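PDB 3RIQ: tailspike protein from Siphovirus 9NA, which recognises Salmonella lipopolysaccharide as receptor, probably through its right-handed beta-helix, and probably cleaves it as an endorhamnosidase. Local coordinates for residues Thr199-Gly204 against Phe222-Gly227; Gly227-Asp232 against Asn262-Phe267; Ile451-Val456 against Gly481-Glu486. All coordinates share one frame; numbering follows the deposited sequence.

Contact 1: Thr199-Gly204 against Phe222-Gly227; sequences TAWGTG and FIRNDG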
# COMPACT_ATOMS: atom_id res chain seq x y z
N THR A 199 8.06 -34.39 -13.85
CA THR A 199 7.13 -34.27 -12.72
C THR A 199 7.63 -33.35 -11.60
O THR A 199 6.83 -32.98 -10.75
CB THR A 199 6.81 -35.65 -12.13
OG1 THR A 199 8.06 -36.29 -11.82
CG2 THR A 199 5.98 -36.51 -13.13
N ALA A 200 8.91 -32.96 -11.59
CA ALA A 200 9.37 -31.97 -10.60
C ALA A 200 8.67 -30.62 -10.87
O ALA A 200 8.12 -30.39 -11.95
CB ALA A 200 10.89 -31.77 -10.71
N TRP A 201 8.70 -29.74 -9.88
CA TRP A 201 8.15 -28.38 -9.98
C TRP A 201 9.30 -27.41 -9.99
O TRP A 201 10.18 -27.48 -9.12
CB TRP A 201 7.20 -28.09 -8.81
CG TRP A 201 6.02 -28.98 -8.88
CD1 TRP A 201 5.93 -30.31 -8.50
CD2 TRP A 201 4.75 -28.63 -9.38
NE1 TRP A 201 4.67 -30.80 -8.74
CE2 TRP A 201 3.92 -29.79 -9.30
CE3 TRP A 201 4.21 -27.46 -9.92
CZ2 TRP A 201 2.59 -29.81 -9.73
CZ3 TRP A 201 2.86 -27.47 -10.33
CH2 TRP A 201 2.08 -28.64 -10.25
N GLY A 202 9.34 -26.51 -10.97
CA GLY A 202 10.37 -25.44 -10.97
C GLY A 202 10.21 -24.55 -9.75
O GLY A 202 9.10 -24.32 -9.28
N THR A 203 11.32 -24.07 -9.19
CA THR A 203 11.23 -23.23 -8.00
C THR A 203 12.30 -22.16 -7.96
O THR A 203 13.32 -22.31 -8.62
CB THR A 203 11.20 -24.05 -6.69
OG1 THR A 203 10.64 -23.27 -5.64
CG2 THR A 203 12.61 -24.52 -6.30
N GLY A 204 12.04 -21.08 -7.20
CA GLY A 204 13.01 -20.01 -7.07
C GLY A 204 13.15 -19.10 -8.28
O GLY A 204 14.06 -18.30 -8.31
N PHE A 222 4.59 -18.47 -16.10
CA PHE A 222 5.02 -19.63 -15.27
C PHE A 222 4.32 -20.92 -15.69
O PHE A 222 3.09 -20.93 -15.87
CB PHE A 222 4.70 -19.39 -13.79
CG PHE A 222 5.49 -18.26 -13.18
CD1 PHE A 222 6.71 -18.49 -12.54
CD2 PHE A 222 5.06 -16.93 -13.33
CE1 PHE A 222 7.47 -17.44 -12.02
CE2 PHE A 222 5.83 -15.88 -12.80
CZ PHE A 222 7.03 -16.13 -12.17
N ILE A 223 5.11 -21.99 -15.88
CA ILE A 223 4.61 -23.31 -16.23
C ILE A 223 5.18 -24.33 -15.24
O ILE A 223 6.41 -24.50 -15.18
CB ILE A 223 5.05 -23.66 -17.69
CG1 ILE A 223 4.31 -22.77 -18.68
CG2 ILE A 223 4.85 -25.16 -18.01
CD1 ILE A 223 4.97 -22.71 -20.09
N ARG A 224 4.30 -24.97 -14.47
CA ARG A 224 4.70 -26.01 -13.48
C ARG A 224 5.79 -25.50 -12.53
O ARG A 224 6.85 -26.16 -12.34
CB ARG A 224 5.11 -27.36 -14.15
CG ARG A 224 4.97 -28.53 -13.18
CD ARG A 224 5.28 -29.90 -13.86
NE ARG A 224 5.19 -30.97 -12.84
CZ ARG A 224 4.06 -31.58 -12.48
NH1 ARG A 224 2.90 -31.29 -13.08
NH2 ARG A 224 4.08 -32.53 -11.54
N ASN A 225 5.55 -24.31 -11.96
CA ASN A 225 6.41 -23.75 -10.90
C ASN A 225 5.68 -23.81 -9.55
O ASN A 225 4.45 -23.62 -9.50
CB ASN A 225 6.84 -22.30 -11.20
CG ASN A 225 8.06 -22.23 -12.12
OD1 ASN A 225 9.08 -21.60 -11.76
ND2 ASN A 225 7.98 -22.85 -13.31
N ASP A 226 6.43 -24.10 -8.48
CA ASP A 226 5.90 -24.10 -7.11
C ASP A 226 6.92 -23.41 -6.23
O ASP A 226 8.06 -23.90 -6.09
CB ASP A 226 5.65 -25.54 -6.67
CG ASP A 226 4.99 -25.65 -5.31
OD1 ASP A 226 4.92 -24.65 -4.54
OD2 ASP A 226 4.50 -26.79 -5.00
N GLY A 227 6.52 -22.30 -5.64
CA GLY A 227 7.44 -21.57 -4.75
C GLY A 227 7.74 -22.25 -3.41
O GLY A 227 8.58 -21.77 -2.64
O HOH W 1 11.30 -23.02 -3.03
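Arg224 lies across one face of the Trp201 indole, and these two residues bury more area against the opposite segment than any others here. The arginine CG sits anti to its backbone N (chi1 -157°), and the chain stays extended from CG to NE. CG itself rests over the benzene ring, 3.5 Å from Trp201 CE3, in a CH-pi contact. Further along, the guanidinium stacks on the same indole with its plane tilted by 29°; Arg224 CZ is 3.6 Å from Trp201 CZ2, an off-centre cation-pi arrangement. The guanidinium edge is turned to the backbone: Arg224 NH2 donates to Thr199 O at 2.9 Å, almost in its own plane, and Arg224 NE donates to Ala200 O at 3.1 Å from above that carbonyl plane and more weakly to Thr199 O. NH1 finds Ser259 O and Asp294 O outside the two segments.

Beside this stack the backbones approach tightly. A single beta bridge pairs Gly202 with Asn225: Gly202 N donates to Arg224 O (2.9 Å), and Asp226 N donates to Gly202 O (2.8 Å). Asp226 adds CB against Trp201 CB, while its carboxylate serves Gly228 N and Arg264.

The other end is wetter. Thr203 OG1 donates to Asp226 O at 2.7 Å and accepts from a water that also donates to Gly227 O. At the far side, the side chains of Thr199 and Ala200 are exposed while their carbonyls turn inward to Arg224. The contact joins the loop after strand 184-194 to the turn that follows strand 220-223 in the beta-helix. Chemically, the arginine's charge is probably stabilised by carbonyl oxygens and the indole face, and the edge bonds to Thr199 O and Ala200 O restrict the group's rotation.

Contact 2: Gly227-Asp232 against Asn262-Phe267; sequences GGDDHD and NYRLVF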
# COMPACT_ATOMS: atom_id res chain seq x y z
N GLY A 227 6.52 -22.30 -5.64
CA GLY A 227 7.44 -21.57 -4.75
C GLY A 227 7.74 -22.25 -3.41
O GLY A 227 8.58 -21.77 -2.64
N GLY A 228 7.05 -23.37 -3.13
CA GLY A 228 7.14 -24.03 -1.82
C GLY A 228 6.39 -23.24 -0.76
O GLY A 228 5.93 -22.14 -1.03
N ASP A 229 6.26 -23.77 0.46
CA ASP A 229 5.76 -22.91 1.54
C ASP A 229 6.66 -21.66 1.68
O ASP A 229 6.19 -20.60 2.09
CB ASP A 229 5.59 -23.68 2.84
CG ASP A 229 4.43 -24.65 2.76
OD1 ASP A 229 3.41 -24.30 2.12
OD2 ASP A 229 4.56 -25.79 3.28
N ASP A 230 7.91 -21.78 1.23
CA ASP A 230 8.87 -20.69 1.12
C ASP A 230 8.38 -19.47 0.33
O ASP A 230 8.87 -18.34 0.53
CB ASP A 230 10.16 -21.11 0.38
CG ASP A 230 10.67 -22.51 0.70
OD1 ASP A 230 9.90 -23.47 0.89
OD2 ASP A 230 11.93 -22.64 0.65
N HIS A 231 7.46 -19.70 -0.62
CA HIS A 231 7.04 -18.62 -1.53
C HIS A 231 8.23 -17.99 -2.24
O HIS A 231 8.30 -16.75 -2.40
CB HIS A 231 6.13 -17.62 -0.78
CG HIS A 231 4.73 -18.15 -0.63
ND1 HIS A 231 4.42 -19.15 0.28
CD2 HIS A 231 3.58 -17.90 -1.32
CE1 HIS A 231 3.16 -19.50 0.14
NE2 HIS A 231 2.62 -18.75 -0.81
N ASP A 232 9.14 -18.86 -2.72
CA ASP A 232 10.36 -18.42 -3.39
C ASP A 232 10.11 -18.59 -4.90
O ASP A 232 10.28 -19.67 -5.44
CB ASP A 232 11.54 -19.29 -2.89
CG ASP A 232 12.90 -18.79 -3.34
OD1 ASP A 232 12.99 -17.88 -4.20
OD2 ASP A 232 13.88 -19.30 -2.77
N ASN A 262 0.55 -23.94 -11.37
CA ASN A 262 1.53 -23.27 -10.50
C ASN A 262 0.99 -23.02 -9.12
O ASN A 262 -0.21 -22.81 -8.96
CB ASN A 262 1.96 -21.93 -11.12
CG ASN A 262 2.48 -22.08 -12.52
OD1 ASN A 262 3.69 -22.27 -12.73
ND2 ASN A 262 1.57 -22.02 -13.52
N TYR A 263 1.90 -22.99 -8.14
CA TYR A 263 1.56 -22.93 -6.72
C TYR A 263 2.48 -22.03 -5.95
O TYR A 263 3.68 -21.91 -6.28
CB TYR A 263 1.66 -24.34 -6.06
CG TYR A 263 0.58 -25.29 -6.51
CD1 TYR A 263 -0.60 -25.44 -5.76
CD2 TYR A 263 0.71 -26.04 -7.68
CE1 TYR A 263 -1.62 -26.28 -6.18
CE2 TYR A 263 -0.29 -26.90 -8.10
CZ TYR A 263 -1.47 -27.01 -7.34
OH TYR A 263 -2.46 -27.84 -7.75
N ARG A 264 1.94 -21.37 -4.93
CA ARG A 264 2.78 -20.74 -3.91
C ARG A 264 3.80 -19.71 -4.42
O ARG A 264 4.99 -19.72 -4.04
CB ARG A 264 3.44 -21.82 -3.03
CG ARG A 264 2.37 -22.55 -2.20
CD ARG A 264 2.94 -23.62 -1.28
NE ARG A 264 3.59 -24.73 -1.97
CZ ARG A 264 3.82 -25.93 -1.41
NH1 ARG A 264 3.49 -26.15 -0.14
NH2 ARG A 264 4.41 -26.89 -2.11
N LEU A 265 3.35 -18.85 -5.34
CA LEU A 265 4.21 -17.77 -5.86
C LEU A 265 3.81 -16.45 -5.20
O LEU A 265 2.72 -16.35 -4.58
CB LEU A 265 4.06 -17.66 -7.39
CG LEU A 265 4.48 -18.95 -8.13
CD1 LEU A 265 4.12 -18.84 -9.63
CD2 LEU A 265 5.99 -19.23 -7.99
N VAL A 266 4.68 -15.45 -5.35
CA VAL A 266 4.40 -14.09 -4.88
C VAL A 266 4.39 -13.13 -6.07
O VAL A 266 5.33 -13.13 -6.88
CB VAL A 266 5.48 -13.61 -3.88
CG1 VAL A 266 5.20 -12.13 -3.46
CG2 VAL A 266 5.53 -14.51 -2.64
N PHE A 267 3.30 -12.36 -6.18
CA PHE A 267 3.19 -11.30 -7.18
C PHE A 267 3.01 -10.01 -6.39
O PHE A 267 1.95 -9.81 -5.77
CB PHE A 267 1.99 -11.56 -8.10
CG PHE A 267 2.06 -12.90 -8.82
CD1 PHE A 267 2.78 -13.01 -10.00
CD2 PHE A 267 1.47 -14.07 -8.26
CE1 PHE A 267 2.86 -14.25 -10.66
CE2 PHE A 267 1.58 -15.32 -8.92
CZ PHE A 267 2.27 -15.40 -10.12
O HOH W 2 3.34 -28.12 2.41
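The His231 imidazole carries Arg264 on one face, with Arg264 CB 4.0 Å from the ring centroid and displaced toward the rim, a CH-pi contact. At the ring edge, His231 ND1 donates to Asp229 O at 2.9 Å, nearly straight (170°), and NE2 is hydrogen-bonded to Gln309 O; Val266 CG2 and Leu265 O also lie near the ring plane. The second flat group, the Arg264 guanidinium, lays one face on the Gly228-Asp229 peptide, with Arg264 NE 3.4 Å from Gly228 C, and has a water in plane at its edge. The bend at chi3 (-64°) sets NE over that peptide.

The Asp229 carboxylate stands almost perpendicular to the guanidinium. Its OD1 forms a salt bridge with Arg264 NH1 at 2.9 Å, although as a hydrogen bond this is weak, and the edge water links Asp229 OD2 to the same NH1. Arg264 NH2 has a second carboxylate partner in Asp226.

Residues 228-231 form a type I beta turn, Gly227 N donates to Tyr263 O (2.9 Å), and Arg264 O receives a straight CA-H contact from His231 CA at 3.4 Å. The contact joins this loop, which precedes strand 234-236, to the residues leading into strand 266-273, and the loop reaches another chain: Asp230 and Asp232 make salt bridges to Lys213 of a second subunit. Chemically, Arg264 is shared between two aspartates, which would largely offset its positive charge, and a histidine with carbonyls at both nitrogens is consistent with an imidazolium, though its charge is not seen.

Contact 3: Ile451-Val456 against Gly481-Glu486; sequences INPSLV and GARVGE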
# COMPACT_ATOMS: atom_id res chain seq x y z
N ILE A 451 -36.58 -5.98 -2.29
CA ILE A 451 -36.13 -4.91 -3.18
C ILE A 451 -36.11 -3.58 -2.40
O ILE A 451 -35.19 -2.78 -2.54
CB ILE A 451 -37.10 -4.75 -4.41
CG1 ILE A 451 -37.10 -6.00 -5.29
CG2 ILE A 451 -36.77 -3.50 -5.23
CD1 ILE A 451 -35.74 -6.46 -5.71
N ASN A 452 -37.16 -3.34 -1.60
CA ASN A 452 -37.36 -2.07 -0.91
C ASN A 452 -36.95 -2.13 0.56
O ASN A 452 -37.01 -3.21 1.18
CB ASN A 452 -38.85 -1.66 -1.00
CG ASN A 452 -39.33 -1.56 -2.43
OD1 ASN A 452 -40.22 -2.32 -2.86
ND2 ASN A 452 -38.72 -0.64 -3.19
N PRO A 453 -36.55 -0.99 1.13
CA PRO A 453 -36.11 -0.96 2.53
C PRO A 453 -37.28 -1.14 3.51
O PRO A 453 -38.39 -0.74 3.21
CB PRO A 453 -35.45 0.44 2.67
CG PRO A 453 -36.10 1.29 1.60
CD PRO A 453 -36.31 0.31 0.45
N SER A 454 -37.01 -1.74 4.67
CA SER A 454 -38.03 -1.91 5.70
C SER A 454 -38.19 -0.63 6.54
O SER A 454 -39.20 -0.44 7.21
CB SER A 454 -37.68 -3.10 6.60
OG SER A 454 -37.93 -4.35 5.93
N LEU A 455 -37.21 0.27 6.48
CA LEU A 455 -37.24 1.52 7.25
C LEU A 455 -36.61 2.62 6.43
O LEU A 455 -35.53 2.40 5.86
CB LEU A 455 -36.47 1.34 8.57
CG LEU A 455 -36.37 2.50 9.58
CD1 LEU A 455 -36.10 1.94 10.98
CD2 LEU A 455 -35.29 3.54 9.18
N VAL A 456 -37.25 3.78 6.35
CA VAL A 456 -36.62 4.97 5.78
C VAL A 456 -36.83 6.15 6.72
O VAL A 456 -37.98 6.47 7.10
CB VAL A 456 -37.21 5.34 4.40
CG1 VAL A 456 -36.52 6.58 3.88
CG2 VAL A 456 -37.09 4.16 3.41
N GLY A 481 -45.35 -3.53 -0.17
CA GLY A 481 -44.41 -2.88 -1.06
C GLY A 481 -44.50 -1.36 -1.13
O GLY A 481 -43.74 -0.74 -1.87
N ALA A 482 -45.43 -0.78 -0.37
CA ALA A 482 -45.62 0.67 -0.34
C ALA A 482 -45.29 1.26 1.03
O ALA A 482 -45.54 0.62 2.07
CB ALA A 482 -47.04 1.03 -0.74
N ARG A 483 -44.70 2.46 1.06
CA ARG A 483 -44.38 3.04 2.37
C ARG A 483 -45.65 3.39 3.14
O ARG A 483 -46.63 3.90 2.56
CB ARG A 483 -43.44 4.24 2.24
CG ARG A 483 -42.15 3.88 1.46
CD ARG A 483 -40.87 4.27 2.16
NE ARG A 483 -40.66 3.59 3.43
CZ ARG A 483 -40.10 2.39 3.55
NH1 ARG A 483 -39.75 1.70 2.46
NH2 ARG A 483 -39.89 1.88 4.76
N VAL A 484 -45.63 3.13 4.45
CA VAL A 484 -46.84 3.31 5.29
C VAL A 484 -46.46 3.74 6.70
O VAL A 484 -45.29 3.69 7.09
CB VAL A 484 -47.68 2.00 5.43
CG1 VAL A 484 -48.23 1.52 4.09
CG2 VAL A 484 -46.90 0.92 6.13
N GLY A 485 -47.45 4.12 7.49
CA GLY A 485 -47.22 4.40 8.91
C GLY A 485 -46.23 5.53 9.14
O GLY A 485 -45.35 5.42 9.98
N GLU A 486 -46.35 6.61 8.37
CA GLU A 486 -45.31 7.61 8.37
C GLU A 486 -45.53 8.64 9.44
O GLU A 486 -46.57 9.32 9.45
CB GLU A 486 -45.21 8.29 6.99
CG GLU A 486 -44.11 9.36 6.93
CD GLU A 486 -43.64 9.63 5.51
OE1 GLU A 486 -43.45 8.65 4.77
OE2 GLU A 486 -43.47 10.82 5.14
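Arg483 reaches across to Pro453 and Val456 with its guanidinium, and the path it takes is strongly folded. CG is anti to the carbonyl carbon (chi1 -54°); CD then departs from a staggered position (chi2 -129°), and a further bend at chi3 turns NE back, so the chain is far from extended. The result is that one methyl lies over the centre of one guanidinium face: Val456 CG2 is 3.5 Å from Arg483 CZ and 3.6 Å from Arg483 NE. Val456 has CG1 anti to its backbone N, which puts CG2 beside that N, the branch that meets the arginine.

The edge of the same group is polar. Arg483 NH1 donates to Pro453 O at 2.9 Å, with an N-H...O angle of 164° and the oxygen nearly in the guanidinium plane; a weak second bond to that oxygen comes from NH2 at 3.4 Å. Pro453 also places its ring carbon CG 3.8 Å from Arg483 NH1, crossing the arginine at about a right angle. Arg483 NE is hydrogen-bonded to Ser476 OG.

Ser476 belongs to strand 470-479, which lies between strands 455-461 and 482-489 in the antiparallel sheet, so the side chain spans an intervening strand rather than bridging direct neighbours. Ser454 and Leu455, both opposite Met443, form a classic beta bulge, and Ser454 O accepts from Ser471 OG of a second subunit. In chemical terms, the bonds from NH1 to Pro453 O and from NE to Ser476 OG fix the rotation of the guanidinium, while Val456 CG2 packs on its face.

Running from the N terminus, the chain first closes contact 1, where a loop of 17 residues joins 199-204 to 222-227. Contact 2 starts at Gly227, the residue both share, and closes a longer loop of 29 residues at 262-267; their centres are about 9 Å apart. They also touch directly, through the probable hydrogen bonds Gly204 N to Asp232 O and Asn225 N to Asn262 OD1, so successive coils of the beta-helix are joined. Contact 3 closes a loop of 24 residues much later, its centre about 57 Å from that of contact 1, in the C-terminal antiparallel sheet. All three follow in series; none nests or crosses. Contacts 2 and 3 both meet the second subunit.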